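Long-range contacts in Ent-copalyl diphosphate synthase (Streptomyces platensis, PDB 5BP8), which is a mostly helical bacterial enzyme of the terpene cyclase family, built from alpha-helical barrel-like domains related to squalene-hopene cyclase: residues L135-L145 and A155-S163; L329-S339 and T351-L359. All coordinates share one frame; numbering follows the deposited sequence.

Contact 1 of 2, residues L135-L145 and A155-S163; sequences LADINTRLAAL and AWSGTTLTS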
loop_
_atom_site.group_PDB
_atom_site.type_symbol
_atom_site.label_atom_id
_atom_site.label_comp_id
_atom_site.label_asym_id
_atom_site.label_seq_id
_atom_site.Cartn_x
_atom_site.Cartn_y
_atom_site.Cartn_z
ATOM N N LEU A 135 -0.905 3.024 21.531
ATOM C CA LEU A 135 -1.531 3.841 22.564
ATOM C C LEU A 135 -1.179 3.329 23.977
ATOM O O LEU A 135 -0.831 4.126 24.851
ATOM C CB LEU A 135 -3.038 3.893 22.361
ATOM C CG LEU A 135 -3.827 4.779 23.332
ATOM C CD1 LEU A 135 -3.314 6.190 23.283
ATOM C CD2 LEU A 135 -5.308 4.777 22.993
ATOM N N ALA A 136 -1.241 2.004 24.186
ATOM C CA ALA A 136 -0.861 1.413 25.475
ATOM C C ALA A 136 0.615 1.664 25.787
ATOM O O ALA A 136 0.944 2.006 26.925
ATOM C CB ALA A 136 -1.165 -0.088 25.517
ATOM N N ASP A 137 1.500 1.548 24.793
ATOM C CA ASP A 137 2.928 1.798 25.050
ATOM C C ASP A 137 3.182 3.269 25.351
ATOM O O ASP A 137 3.996 3.594 26.225
ATOM C CB ASP A 137 3.800 1.331 23.881
ATOM C CG ASP A 137 4.033 -0.188 23.885
ATOM O OD1 ASP A 137 3.819 -0.833 24.943
ATOM O OD2 ASP A 137 4.481 -0.721 22.852
ATOM N N ILE A 138 2.476 4.150 24.651
ATOM C CA ILE A 138 2.570 5.596 24.944
ATOM C C ILE A 138 2.152 5.864 26.391
ATOM O O ILE A 138 2.877 6.501 27.152
ATOM C CB ILE A 138 1.724 6.437 23.978
ATOM C CG1 ILE A 138 2.380 6.413 22.587
ATOM C CG2 ILE A 138 1.600 7.884 24.488
ATOM C CD1 ILE A 138 1.480 6.960 21.492
ATOM N N ASN A 139 1.024 5.309 26.801
ATOM C CA ASN A 139 0.567 5.540 28.155
ATOM C C ASN A 139 1.540 4.995 29.202
ATOM O O ASN A 139 1.761 5.636 30.219
ATOM C CB ASN A 139 -0.851 5.004 28.353
ATOM C CG ASN A 139 -1.871 5.913 27.740
ATOM O OD1 ASN A 139 -1.678 7.137 27.726
ATOM N ND2 ASN A 139 -2.965 5.346 27.230
ATOM N N THR A 140 2.159 3.861 28.915
ATOM C CA THR A 140 3.203 3.331 29.786
ATOM C C THR A 140 4.366 4.293 29.920
ATOM O O THR A 140 4.844 4.563 31.052
ATOM C CB THR A 140 3.652 1.935 29.296
ATOM O OG1 THR A 140 2.524 1.057 29.398
ATOM C CG2 THR A 140 4.778 1.396 30.126
ATOM N N ARG A 141 4.819 4.837 28.790
ATOM C CA ARG A 141 5.912 5.798 28.804
ATOM C C ARG A 141 5.538 7.090 29.528
ATOM O O ARG A 141 6.365 7.648 30.242
ATOM C CB ARG A 141 6.379 6.138 27.394
ATOM C CG ARG A 141 6.906 4.951 26.612
ATOM C CD ARG A 141 8.296 4.574 27.017
ATOM N NE ARG A 141 8.751 3.445 26.210
ATOM C CZ ARG A 141 9.849 2.738 26.472
ATOM N NH1 ARG A 141 10.624 3.034 27.531
ATOM N NH2 ARG A 141 10.166 1.716 25.680
ATOM N N LEU A 142 4.299 7.555 29.345
ATOM C CA LEU A 142 3.831 8.767 30.021
ATOM C C LEU A 142 3.805 8.605 31.531
ATOM O O LEU A 142 4.132 9.553 32.283
ATOM C CB LEU A 142 2.434 9.168 29.531
ATOM C CG LEU A 142 2.379 9.651 28.081
ATOM C CD1 LEU A 142 0.949 9.944 27.647
ATOM C CD2 LEU A 142 3.235 10.879 27.854
ATOM N N ALA A 143 3.407 7.420 31.983
ATOM C CA ALA A 143 3.356 7.145 33.432
ATOM C C ALA A 143 4.753 7.183 34.026
ATOM O O ALA A 143 4.916 7.555 35.180
ATOM C CB ALA A 143 2.703 5.796 33.712
ATOM N N ALA A 144 5.751 6.799 33.239
ATOM C CA ALA A 144 7.147 6.745 33.688
ATOM C C ALA A 144 7.883 8.068 33.584
ATOM O O ALA A 144 8.951 8.206 34.162
ATOM C CB ALA A 144 7.907 5.687 32.907
ATOM N N LEU A 145 7.343 9.049 32.861
ATOM C CA LEU A 145 7.960 10.370 32.819
ATOM C C LEU A 145 8.005 10.980 34.197
ATOM O O LEU A 145 7.122 10.746 35.027
ATOM C CB LEU A 145 7.168 11.338 31.943
ATOM C CG LEU A 145 7.234 11.207 30.437
ATOM C CD1 LEU A 145 6.246 12.198 29.825
ATOM C CD2 LEU A 145 8.637 11.440 29.924
ATOM N N ALA A 155 5.587 18.148 31.789
ATOM C CA ALA A 155 4.211 18.515 32.087
ATOM C C ALA A 155 3.204 17.425 31.708
ATOM O O ALA A 155 2.073 17.415 32.211
ATOM C CB ALA A 155 3.867 19.820 31.365
ATOM N N TRP A 156 3.614 16.521 30.812
ATOM C CA TRP A 156 2.796 15.378 30.376
ATOM C C TRP A 156 2.895 14.162 31.273
ATOM O O TRP A 156 2.163 13.185 31.086
ATOM C CB TRP A 156 3.182 14.978 28.936
ATOM C CG TRP A 156 2.681 15.931 27.920
ATOM C CD1 TRP A 156 3.283 17.051 27.500
ATOM C CD2 TRP A 156 1.444 15.829 27.191
ATOM N NE1 TRP A 156 2.504 17.678 26.541
ATOM C CE2 TRP A 156 1.369 16.944 26.341
ATOM C CE3 TRP A 156 0.407 14.905 27.185
ATOM C CZ2 TRP A 156 0.286 17.169 25.480
ATOM C CZ3 TRP A 156 -0.693 15.137 26.332
ATOM C CH2 TRP A 156 -0.736 16.263 25.514
ATOM N N SER A 157 3.784 14.214 32.264
ATOM C CA SER A 157 3.971 13.115 33.191
ATOM C C SER A 157 2.645 12.674 33.799
ATOM O O SER A 157 1.866 13.503 34.271
ATOM C CB SER A 157 4.963 13.535 34.296
ATOM O OG SER A 157 5.175 12.463 35.194
ATOM N N GLY A 158 2.377 11.374 33.756
ATOM C CA GLY A 158 1.177 10.811 34.327
ATOM C C GLY A 158 -0.124 11.011 33.550
ATOM O O GLY A 158 -1.214 10.661 34.051
ATOM N N THR A 159 -0.049 11.611 32.369
ATOM C CA THR A 159 -1.213 11.721 31.489
ATOM C C THR A 159 -1.607 10.325 30.991
ATOM O O THR A 159 -0.745 9.498 30.776
ATOM C CB THR A 159 -0.895 12.623 30.271
ATOM O OG1 THR A 159 -0.734 13.983 30.727
ATOM C CG2 THR A 159 -2.014 12.564 29.221
ATOM N N THR A 160 -2.907 10.087 30.831
ATOM C CA THR A 160 -3.425 8.900 30.174
ATOM C C THR A 160 -4.231 9.371 28.987
ATOM O O THR A 160 -5.210 10.082 29.158
ATOM C CB THR A 160 -4.355 8.088 31.091
ATOM O OG1 THR A 160 -3.643 7.749 32.281
ATOM C CG2 THR A 160 -4.815 6.808 30.408
ATOM N N LEU A 161 -3.780 9.013 27.782
ATOM C CA LEU A 161 -4.521 9.300 26.575
ATOM C C LEU A 161 -5.572 8.218 26.358
ATOM O O LEU A 161 -5.330 7.041 26.633
ATOM C CB LEU A 161 -3.575 9.315 25.388
ATOM C CG LEU A 161 -2.488 10.374 25.370
ATOM C CD1 LEU A 161 -1.619 10.149 24.147
ATOM C CD2 LEU A 161 -3.060 11.767 25.388
ATOM N N THR A 162 -6.744 8.621 25.892
ATOM C CA THR A 162 -7.803 7.665 25.592
ATOM C C THR A 162 -8.427 7.989 24.242
ATOM O O THR A 162 -8.261 9.079 23.712
ATOM C CB THR A 162 -8.916 7.682 26.678
ATOM O OG1 THR A 162 -9.693 8.864 26.545
ATOM C CG2 THR A 162 -8.335 7.639 28.074
ATOM N N SER A 163 -9.173 7.040 23.708
ATOM C CA SER A 163 -9.875 7.236 22.474
ATOM C C SER A 163 -11.235 6.552 22.539
ATOM O O SER A 163 -11.334 5.423 23.016
ATOM C CB SER A 163 -9.090 6.633 21.313
ATOM O OG SER A 163 -9.856 6.676 20.104
HETATM O O HOH W 1 -0.279 6.969 31.601
#
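An extended loop doubles back along the C-terminal half of helix 127-144, and Asn-139 and Leu-161 form the centre of this helix-loop contact. The carboxamide of Asn-139 pairs with both backbone polar groups of Leu-161: Leu-161 N donates to Asn-139 OD1 at 2.8 Å, and Asn-139 ND2 donates to Leu-161 O at 3.0 Å. The second bond lies in the plane of both the amide and the accepting carbonyl and uses a lone pair, whereas the first comes in tilted 24° from the side-chain carbonyl plane. Two bonds to one loop residue fix the rotation of the amide and pair the N-H and the C=O of Leu-161. A water bridges Asn-139 O and Thr-159 O, donating to each.

Near the C-terminal end of the helix, a type II beta turn from Trp-156 to Thr-159 meets the carbonyls of Leu-142 and, just past the helix, Leu-145. Gly-158, at positive phi (76°), donates its N to Leu-142 O at 2.9 Å, almost straight but from above the carbonyl plane. Ser-157 OG, held anti to its own N (chi1 -179°), reaches Leu-145 O at 2.6 Å, also from above the plane.

Alongside these polar bonds runs a row of apolar contacts. Leu-161 crosses Leu-142 at about a right angle, Leu-142 CD1 lying 4.1 Å from Leu-161 CG, while Leu-135 CD1 touches Leu-161 CB at 3.8 Å and Ile-138 CG2 meets Leu-161 CD1. Leu-142 CD2 and Leu-145 CD1 both approach Trp-156 CB, whose indole leads away from the helix.

Helix 98-116 adds to this apolar layer through Leu-109, which touches Leu-142, Trp-156 and Leu-161; helix 72-86 packs against Ile-138 through Leu-76 and Glu-80.

Contact 2 of 2, residues L329-S339 and T351-L359; sequences LMHFRRDGYFS and TNAHILEAL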
loop_
_atom_site.group_PDB
_atom_site.type_symbol
_atom_site.label_atom_id
_atom_site.label_comp_id
_atom_site.label_asym_id
_atom_site.label_seq_id
_atom_site.Cartn_x
_atom_site.Cartn_y
_atom_site.Cartn_z
ATOM N N LEU A 329 -8.101 -18.760 -8.738
ATOM C CA LEU A 329 -9.063 -17.739 -8.311
ATOM C C LEU A 329 -10.368 -18.325 -7.769
ATOM O O LEU A 329 -11.047 -17.673 -6.994
ATOM C CB LEU A 329 -9.366 -16.772 -9.447
ATOM C CG LEU A 329 -8.194 -15.937 -9.949
ATOM C CD1 LEU A 329 -8.574 -15.133 -11.177
ATOM C CD2 LEU A 329 -7.692 -15.021 -8.832
HETATM N N MSE A 330 -10.706 -19.565 -8.154
HETATM C CA MSE A 330 -11.981 -20.176 -7.726
HETATM C C MSE A 330 -12.051 -20.444 -6.236
HETATM O O MSE A 330 -13.150 -20.460 -5.679
HETATM C CB MSE A 330 -12.276 -21.450 -8.556
HETATM C CG MSE A 330 -12.295 -21.170 -10.060
HETATM SE SE MSE A 330 -13.786 -20.004 -10.637
HETATM C CE MSE A 330 -12.707 -18.422 -11.068
ATOM N N HIS A 331 -10.902 -20.593 -5.564
ATOM C CA HIS A 331 -10.812 -20.734 -4.106
ATOM C C HIS A 331 -11.461 -19.548 -3.410
ATOM O O HIS A 331 -11.908 -19.655 -2.270
ATOM C CB HIS A 331 -9.341 -20.738 -3.610
ATOM C CG HIS A 331 -8.521 -21.901 -4.067
ATOM N ND1 HIS A 331 -8.843 -23.208 -3.764
ATOM C CD2 HIS A 331 -7.357 -21.951 -4.758
ATOM C CE1 HIS A 331 -7.932 -24.015 -4.282
ATOM N NE2 HIS A 331 -7.017 -23.277 -4.888
ATOM N N PHE A 332 -11.437 -18.395 -4.070
ATOM C CA PHE A 332 -11.903 -17.132 -3.486
ATOM C C PHE A 332 -13.342 -16.780 -3.900
ATOM O O PHE A 332 -13.843 -15.674 -3.583
ATOM C CB PHE A 332 -10.963 -15.999 -3.921
ATOM C CG PHE A 332 -9.540 -16.195 -3.507
ATOM C CD1 PHE A 332 -9.078 -15.700 -2.291
ATOM C CD2 PHE A 332 -8.648 -16.853 -4.337
ATOM C CE1 PHE A 332 -7.754 -15.868 -1.912
ATOM C CE2 PHE A 332 -7.317 -17.028 -3.969
ATOM C CZ PHE A 332 -6.875 -16.543 -2.754
ATOM N N ARG A 333 -14.025 -17.692 -4.599
ATOM C CA ARG A 333 -15.408 -17.441 -4.999
ATOM C C ARG A 333 -16.305 -17.427 -3.770
ATOM O O ARG A 333 -16.199 -18.294 -2.914
ATOM C CB ARG A 333 -15.892 -18.502 -6.008
ATOM C CG ARG A 333 -17.283 -18.222 -6.579
ATOM C CD ARG A 333 -18.054 -19.510 -6.850
ATOM N NE ARG A 333 -17.580 -20.208 -8.049
ATOM C CZ ARG A 333 -16.993 -21.413 -8.078
ATOM N NH1 ARG A 333 -16.776 -22.120 -6.967
ATOM N NH2 ARG A 333 -16.618 -21.922 -9.247
ATOM N N ARG A 334 -17.187 -16.435 -3.687
ATOM C CA ARG A 334 -18.162 -16.341 -2.613
ATOM C C ARG A 334 -19.533 -16.149 -3.258
ATOM O O ARG A 334 -19.661 -16.265 -4.486
ATOM C CB ARG A 334 -17.813 -15.180 -1.673
ATOM C CG ARG A 334 -16.398 -15.285 -1.075
ATOM C CD ARG A 334 -16.289 -16.480 -0.124
ATOM N NE ARG A 334 -14.963 -16.653 0.459
ATOM C CZ ARG A 334 -14.043 -17.525 0.044
ATOM N NH1 ARG A 334 -14.259 -18.330 -0.987
ATOM N NH2 ARG A 334 -12.870 -17.581 0.655
ATOM N N ASP A 335 -20.543 -15.863 -2.443
ATOM C CA ASP A 335 -21.922 -15.669 -2.942
ATOM C C ASP A 335 -22.149 -14.269 -3.532
ATOM O O ASP A 335 -22.468 -13.330 -2.828
ATOM C CB ASP A 335 -22.932 -15.934 -1.825
ATOM C CG ASP A 335 -24.375 -15.990 -2.330
ATOM O OD1 ASP A 335 -24.600 -16.231 -3.535
ATOM O OD2 ASP A 335 -25.288 -15.796 -1.510
ATOM N N GLY A 336 -21.985 -14.167 -4.841
ATOM C CA GLY A 336 -22.207 -12.935 -5.606
ATOM C C GLY A 336 -20.957 -12.165 -6.025
ATOM O O GLY A 336 -21.046 -11.189 -6.771
ATOM N N TYR A 337 -19.788 -12.611 -5.562
ATOM C CA TYR A 337 -18.544 -11.838 -5.718
ATOM C C TYR A 337 -17.368 -12.706 -5.267
ATOM O O TYR A 337 -17.564 -13.826 -4.831
ATOM C CB TYR A 337 -18.623 -10.547 -4.868
ATOM C CG TYR A 337 -18.481 -10.835 -3.403
ATOM C CD1 TYR A 337 -19.530 -11.386 -2.684
ATOM C CD2 TYR A 337 -17.264 -10.636 -2.743
ATOM C CE1 TYR A 337 -19.379 -11.726 -1.351
ATOM C CE2 TYR A 337 -17.108 -10.977 -1.412
ATOM C CZ TYR A 337 -18.172 -11.513 -0.720
ATOM O OH TYR A 337 -18.048 -11.854 0.604
ATOM N N PHE A 338 -16.146 -12.171 -5.353
ATOM C CA PHE A 338 -14.957 -12.883 -4.921
ATOM C C PHE A 338 -14.315 -12.187 -3.739
ATOM O O PHE A 338 -14.260 -10.955 -3.711
ATOM C CB PHE A 338 -13.938 -12.957 -6.060
ATOM C CG PHE A 338 -14.259 -14.006 -7.092
ATOM C CD1 PHE A 338 -15.348 -13.840 -7.963
ATOM C CD2 PHE A 338 -13.485 -15.141 -7.199
ATOM C CE1 PHE A 338 -15.646 -14.809 -8.901
ATOM C CE2 PHE A 338 -13.792 -16.126 -8.132
ATOM C CZ PHE A 338 -14.869 -15.953 -8.979
ATOM N N SER A 339 -13.820 -12.959 -2.784
ATOM C CA SER A 339 -13.048 -12.368 -1.686
ATOM C C SER A 339 -11.604 -12.144 -2.125
ATOM O O SER A 339 -11.150 -12.734 -3.100
ATOM C CB SER A 339 -13.053 -13.249 -0.447
ATOM O OG SER A 339 -12.397 -14.473 -0.719
ATOM N N THR A 351 -10.343 -5.610 -6.354
ATOM C CA THR A 351 -10.029 -7.034 -6.484
ATOM C C THR A 351 -10.989 -7.711 -7.479
ATOM O O THR A 351 -10.567 -8.442 -8.380
ATOM C CB THR A 351 -10.078 -7.723 -5.123
ATOM O OG1 THR A 351 -9.082 -7.148 -4.256
ATOM C CG2 THR A 351 -9.848 -9.248 -5.226
ATOM N N ASN A 352 -12.275 -7.451 -7.312
ATOM C CA ASN A 352 -13.271 -8.008 -8.226
ATOM C C ASN A 352 -13.102 -7.512 -9.647
ATOM O O ASN A 352 -13.217 -8.304 -10.589
ATOM C CB ASN A 352 -14.676 -7.787 -7.692
ATOM C CG ASN A 352 -15.046 -8.808 -6.632
ATOM O OD1 ASN A 352 -15.654 -9.864 -6.934
ATOM N ND2 ASN A 352 -14.653 -8.544 -5.394
ATOM N N ALA A 353 -12.796 -6.218 -9.812
ATOM C CA ALA A 353 -12.384 -5.696 -11.125
ATOM C C ALA A 353 -11.224 -6.472 -11.734
ATOM O O ALA A 353 -11.271 -6.845 -12.922
ATOM C CB ALA A 353 -12.041 -4.207 -11.048
ATOM N N HIS A 354 -10.170 -6.730 -10.945
ATOM C CA HIS A 354 -9.009 -7.415 -11.469
ATOM C C HIS A 354 -9.312 -8.895 -11.805
ATOM O O HIS A 354 -8.795 -9.442 -12.793
ATOM C CB HIS A 354 -7.800 -7.222 -10.517
ATOM C CG HIS A 354 -7.351 -5.794 -10.443
ATOM N ND1 HIS A 354 -6.762 -5.237 -9.324
ATOM C CD2 HIS A 354 -7.432 -4.801 -11.357
ATOM C CE1 HIS A 354 -6.513 -3.962 -9.555
ATOM N NE2 HIS A 354 -6.917 -3.668 -10.776
ATOM N N ILE A 355 -10.189 -9.504 -11.028
ATOM C CA ILE A 355 -10.649 -10.856 -11.312
ATOM C C ILE A 355 -11.480 -10.875 -12.594
ATOM O O ILE A 355 -11.315 -11.774 -13.420
ATOM C CB ILE A 355 -11.403 -11.460 -10.116
ATOM C CG1 ILE A 355 -10.391 -11.684 -8.991
ATOM C CG2 ILE A 355 -12.000 -12.829 -10.458
ATOM C CD1 ILE A 355 -11.002 -11.911 -7.649
ATOM N N LEU A 356 -12.310 -9.868 -12.782
ATOM C CA LEU A 356 -13.058 -9.749 -14.042
ATOM C C LEU A 356 -12.119 -9.686 -15.244
ATOM O O LEU A 356 -12.368 -10.348 -16.279
ATOM C CB LEU A 356 -14.002 -8.565 -14.003
ATOM C CG LEU A 356 -14.810 -8.270 -15.271
ATOM C CD1 LEU A 356 -15.641 -9.476 -15.644
ATOM C CD2 LEU A 356 -15.706 -7.083 -15.093
ATOM N N GLU A 357 -11.027 -8.927 -15.127
ATOM C CA GLU A 357 -10.042 -8.869 -16.196
ATOM C C GLU A 357 -9.357 -10.213 -16.430
ATOM O O GLU A 357 -9.218 -10.633 -17.583
ATOM C CB GLU A 357 -8.997 -7.788 -15.959
ATOM C CG GLU A 357 -9.603 -6.383 -15.872
ATOM C CD GLU A 357 -8.564 -5.323 -15.579
ATOM O OE1 GLU A 357 -7.653 -5.596 -14.733
ATOM O OE2 GLU A 357 -8.657 -4.234 -16.200
ATOM N N ALA A 358 -8.881 -10.866 -15.374
ATOM C CA ALA A 358 -8.167 -12.118 -15.564
ATOM C C ALA A 358 -9.088 -13.149 -16.255
ATOM O O ALA A 358 -8.681 -13.813 -17.231
ATOM C CB ALA A 358 -7.667 -12.661 -14.254
ATOM N N LEU A 359 -10.305 -13.273 -15.741
ATOM C CA LEU A 359 -11.268 -14.238 -16.281
ATOM C C LEU A 359 -11.717 -13.869 -17.686
ATOM O O LEU A 359 -11.677 -14.710 -18.604
ATOM C CB LEU A 359 -12.464 -14.395 -15.352
ATOM C CG LEU A 359 -12.146 -14.932 -13.962
ATOM C CD1 LEU A 359 -13.430 -15.093 -13.190
ATOM C CD2 LEU A 359 -11.376 -16.244 -13.974
#
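Ile-355 lays its CG2 methyl over the Phe-338 ring, 4.1 Å from the centroid and only 6° off the ring normal, a CH-pi contact. Arg-333 CA lies over the opposite face, offset toward the rim. The other branch of Ile-355 ends in CD1, 3.5 Å from Phe-338 CB. At the edge of the same ring lies Asn-352 OD1, the amide plane turned 66° from the ring. This OD1 takes Phe-338 N at 2.8 Å on an in-plane lone pair, and Asn-352 ND2 gives to Phe-338 O at 3.0 Å, less straight at 147°. An asparagine of helix 349-365 thus pairs with both backbone polar groups of one loop residue, in a helical domain of the squalene-hopene cyclase type; ND2 also bonds to Ser-348 O. Farther along the helix, Leu-329 CD1 meets Ala-358 CB at 4.0 Å and slides past Leu-359 in the opposite direction. Selenomethionine Met-330 starts away from the helix but bends at chi2 and chi3, bringing CE tip to tip with Leu-359 CD2 at 3.9 Å. Ile-380 of helix 370-386 touches both Phe-338 and Ile-355.

Contacts 1 and 2 follow one another along the chain and lie on opposite sides of its centre, their own centres about 45 Å apart and their nearest atoms about 28 Å apart, so neither touches the other. In both, an asparagine on a helix pairs with the N-H and C=O of one loop residue, but the chain order is reversed: the helix comes first in contact 1, the loop in contact 2. The centre of contact 1, partly buried, lies about 30 Å from the centre of the chain, that of contact 2, buried, about 20 Å. Helix 349-365 also carries His-354, which does not join contact 2 but bonds to Asp-308 and touches Cys-408.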